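Uncharacterized protein (Candida albicans, PDB 5K04) probably serves as the non-catalytic auxiliary subunit of the NatB N-terminal acetyltransferase complex, which acetylates protein N-termini. Local coordinates at residues A[620-625]-A[679-683]. Numbering follows the deposited sequence.
Sequences LLKITK and LAKRH
L679 enters helix 608-625 as a knob in the hole formed by L620, L621, T624 and K625. Its CD1 does most of the touching, lying 3.8 Å from L620 CG and 4.0 Å from L621 CD2, while CD2 turns to the aliphatic part of K625. T624 OG1 rests 3.7 Å from L679 CD1, but with chi1 at 56° the hydroxyl folds back to donate to L620 O (2.8 Å). That carbonyl also accepts from T624 N, from the opposite face of its plane.

One turn on, H683, the first residue beyond helix 661-682, lays a face of its ring over T624 O, 3.5 Å above the ring centre. K625, bent at chi2 and chi3, carries CD above the ring plane near CE1, on the T624 O side, and NZ to the ring edge, 3.4 Å from H683 CE1. NZ also lies 3.6 Å from R682 NH2; any repulsion is probably eased by E586 O and V584 O, which accept from NZ, and by an R682-D587 salt bridge. H683 ND1 is buried without a polar partner.

Helix 571-584 packs against L621 and K625, and M688 of helix 686-695 covers L620 and T624, embedding the contact among the surrounding helices.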
loop_
_atom_site.group_PDB
_atom_site.type_symbol
_atom_site.label_atom_id
_atom_site.label_comp_id
_atom_site.label_asym_id
_atom_site.label_seq_id
_atom_site.Cartn_x
_atom_site.Cartn_y
_atom_site.Cartn_z
ATOM N N LEU A 620 11.399 -33.948 3.209
ATOM C CA LEU A 620 12.511 -33.834 2.274
ATOM C C LEU A 620 13.650 -33.033 2.881
ATOM O O LEU A 620 14.823 -33.407 2.753
ATOM C CB LEU A 620 12.027 -33.186 0.976
ATOM C CG LEU A 620 13.097 -32.873 -0.076
ATOM C CD1 LEU A 620 13.803 -34.158 -0.528
ATOM C CD2 LEU A 620 12.504 -32.116 -1.266
ATOM N N LEU A 621 13.319 -31.933 3.559
ATOM C CA LEU A 621 14.336 -31.051 4.111
ATOM C C LEU A 621 14.980 -31.658 5.348
ATOM O O LEU A 621 16.191 -31.525 5.544
ATOM C CB LEU A 621 13.707 -29.695 4.425
ATOM C CG LEU A 621 13.060 -29.034 3.200
ATOM C CD1 LEU A 621 12.162 -27.879 3.609
ATOM C CD2 LEU A 621 14.126 -28.550 2.228
ATOM N N LYS A 622 14.181 -32.339 6.182
ATOM C CA LYS A 622 14.707 -32.985 7.384
ATOM C C LYS A 622 15.738 -34.052 7.030
ATOM O O LYS A 622 16.780 -34.174 7.686
ATOM C CB LYS A 622 13.552 -33.587 8.196
ATOM C CG LYS A 622 13.252 -32.846 9.503
ATOM C CD LYS A 622 12.456 -33.700 10.478
ATOM C CE LYS A 622 13.247 -34.095 11.713
ATOM N NZ LYS A 622 13.165 -33.096 12.813
ATOM N N ILE A 623 15.468 -34.813 5.970
ATOM C CA ILE A 623 16.331 -35.904 5.539
ATOM C C ILE A 623 17.611 -35.390 4.893
ATOM O O ILE A 623 18.667 -36.021 5.008
ATOM C CB ILE A 623 15.517 -36.785 4.581
ATOM C CG1 ILE A 623 14.667 -37.785 5.346
ATOM C CG2 ILE A 623 16.366 -37.449 3.568
ATOM C CD1 ILE A 623 13.561 -38.297 4.477
ATOM N N THR A 624 17.550 -34.246 4.217
ATOM C CA THR A 624 18.708 -33.696 3.518
ATOM C C THR A 624 19.476 -32.643 4.309
ATOM O O THR A 624 20.678 -32.487 4.087
ATOM C CB THR A 624 18.269 -33.080 2.190
ATOM O OG1 THR A 624 17.249 -32.101 2.438
ATOM C CG2 THR A 624 17.726 -34.171 1.267
ATOM N N LYS A 625 18.832 -31.932 5.235
ATOM C CA LYS A 625 19.440 -30.757 5.850
ATOM C C LYS A 625 19.608 -30.892 7.361
ATOM O O LYS A 625 19.987 -29.916 8.021
ATOM C CB LYS A 625 18.610 -29.503 5.527
ATOM C CG LYS A 625 18.323 -29.291 4.038
ATOM C CD LYS A 625 19.600 -28.980 3.280
ATOM C CE LYS A 625 20.314 -27.788 3.892
ATOM N NZ LYS A 625 21.502 -27.399 3.107
ATOM N N LEU A 679 18.445 -30.900 -4.238
ATOM C CA LEU A 679 18.948 -31.533 -3.024
ATOM C C LEU A 679 19.635 -32.862 -3.322
ATOM O O LEU A 679 20.622 -33.211 -2.663
ATOM C CB LEU A 679 17.807 -31.722 -2.033
ATOM C CG LEU A 679 17.315 -30.393 -1.447
ATOM C CD1 LEU A 679 16.023 -30.573 -0.683
ATOM C CD2 LEU A 679 18.394 -29.793 -0.544
ATOM N N ALA A 680 19.133 -33.615 -4.305
ATOM C CA ALA A 680 19.798 -34.857 -4.686
ATOM C C ALA A 680 21.244 -34.609 -5.108
ATOM O O ALA A 680 22.129 -35.425 -4.823
ATOM C CB ALA A 680 19.029 -35.538 -5.809
ATOM N N LYS A 681 21.501 -33.487 -5.785
ATOM C CA LYS A 681 22.867 -33.100 -6.123
ATOM C C LYS A 681 23.654 -32.708 -4.876
ATOM O O LYS A 681 24.697 -33.296 -4.573
ATOM C CB LYS A 681 22.846 -31.934 -7.115
ATOM C CG LYS A 681 22.124 -32.191 -8.431
ATOM C CD LYS A 681 21.994 -30.885 -9.218
ATOM C CE LYS A 681 21.009 -30.993 -10.380
ATOM N NZ LYS A 681 20.643 -29.644 -10.921
ATOM N N ARG A 682 23.164 -31.700 -4.140
ATOM C CA ARG A 682 23.892 -31.162 -2.990
ATOM C C ARG A 682 24.068 -32.189 -1.880
ATOM O O ARG A 682 25.035 -32.103 -1.115
ATOM C CB ARG A 682 23.175 -29.930 -2.431
ATOM C CG ARG A 682 23.481 -28.626 -3.132
ATOM C CD ARG A 682 22.589 -27.498 -2.590
ATOM N NE ARG A 682 22.806 -27.190 -1.169
ATOM C CZ ARG A 682 23.301 -26.035 -0.726
ATOM N NH1 ARG A 682 23.624 -25.087 -1.601
ATOM N NH2 ARG A 682 23.471 -25.826 0.580
ATOM N N HIS A 683 23.155 -33.154 -1.761
ATOM C CA HIS A 683 23.185 -34.135 -0.672
ATOM C C HIS A 683 22.890 -35.531 -1.213
ATOM O O HIS A 683 21.828 -36.111 -0.955
ATOM C CB HIS A 683 22.210 -33.735 0.438
ATOM C CG HIS A 683 22.444 -32.351 0.969
ATOM N ND1 HIS A 683 21.686 -31.267 0.583
ATOM C CD2 HIS A 683 23.370 -31.870 1.832
ATOM C CE1 HIS A 683 22.124 -30.182 1.196
ATOM N NE2 HIS A 683 23.147 -30.519 1.960
#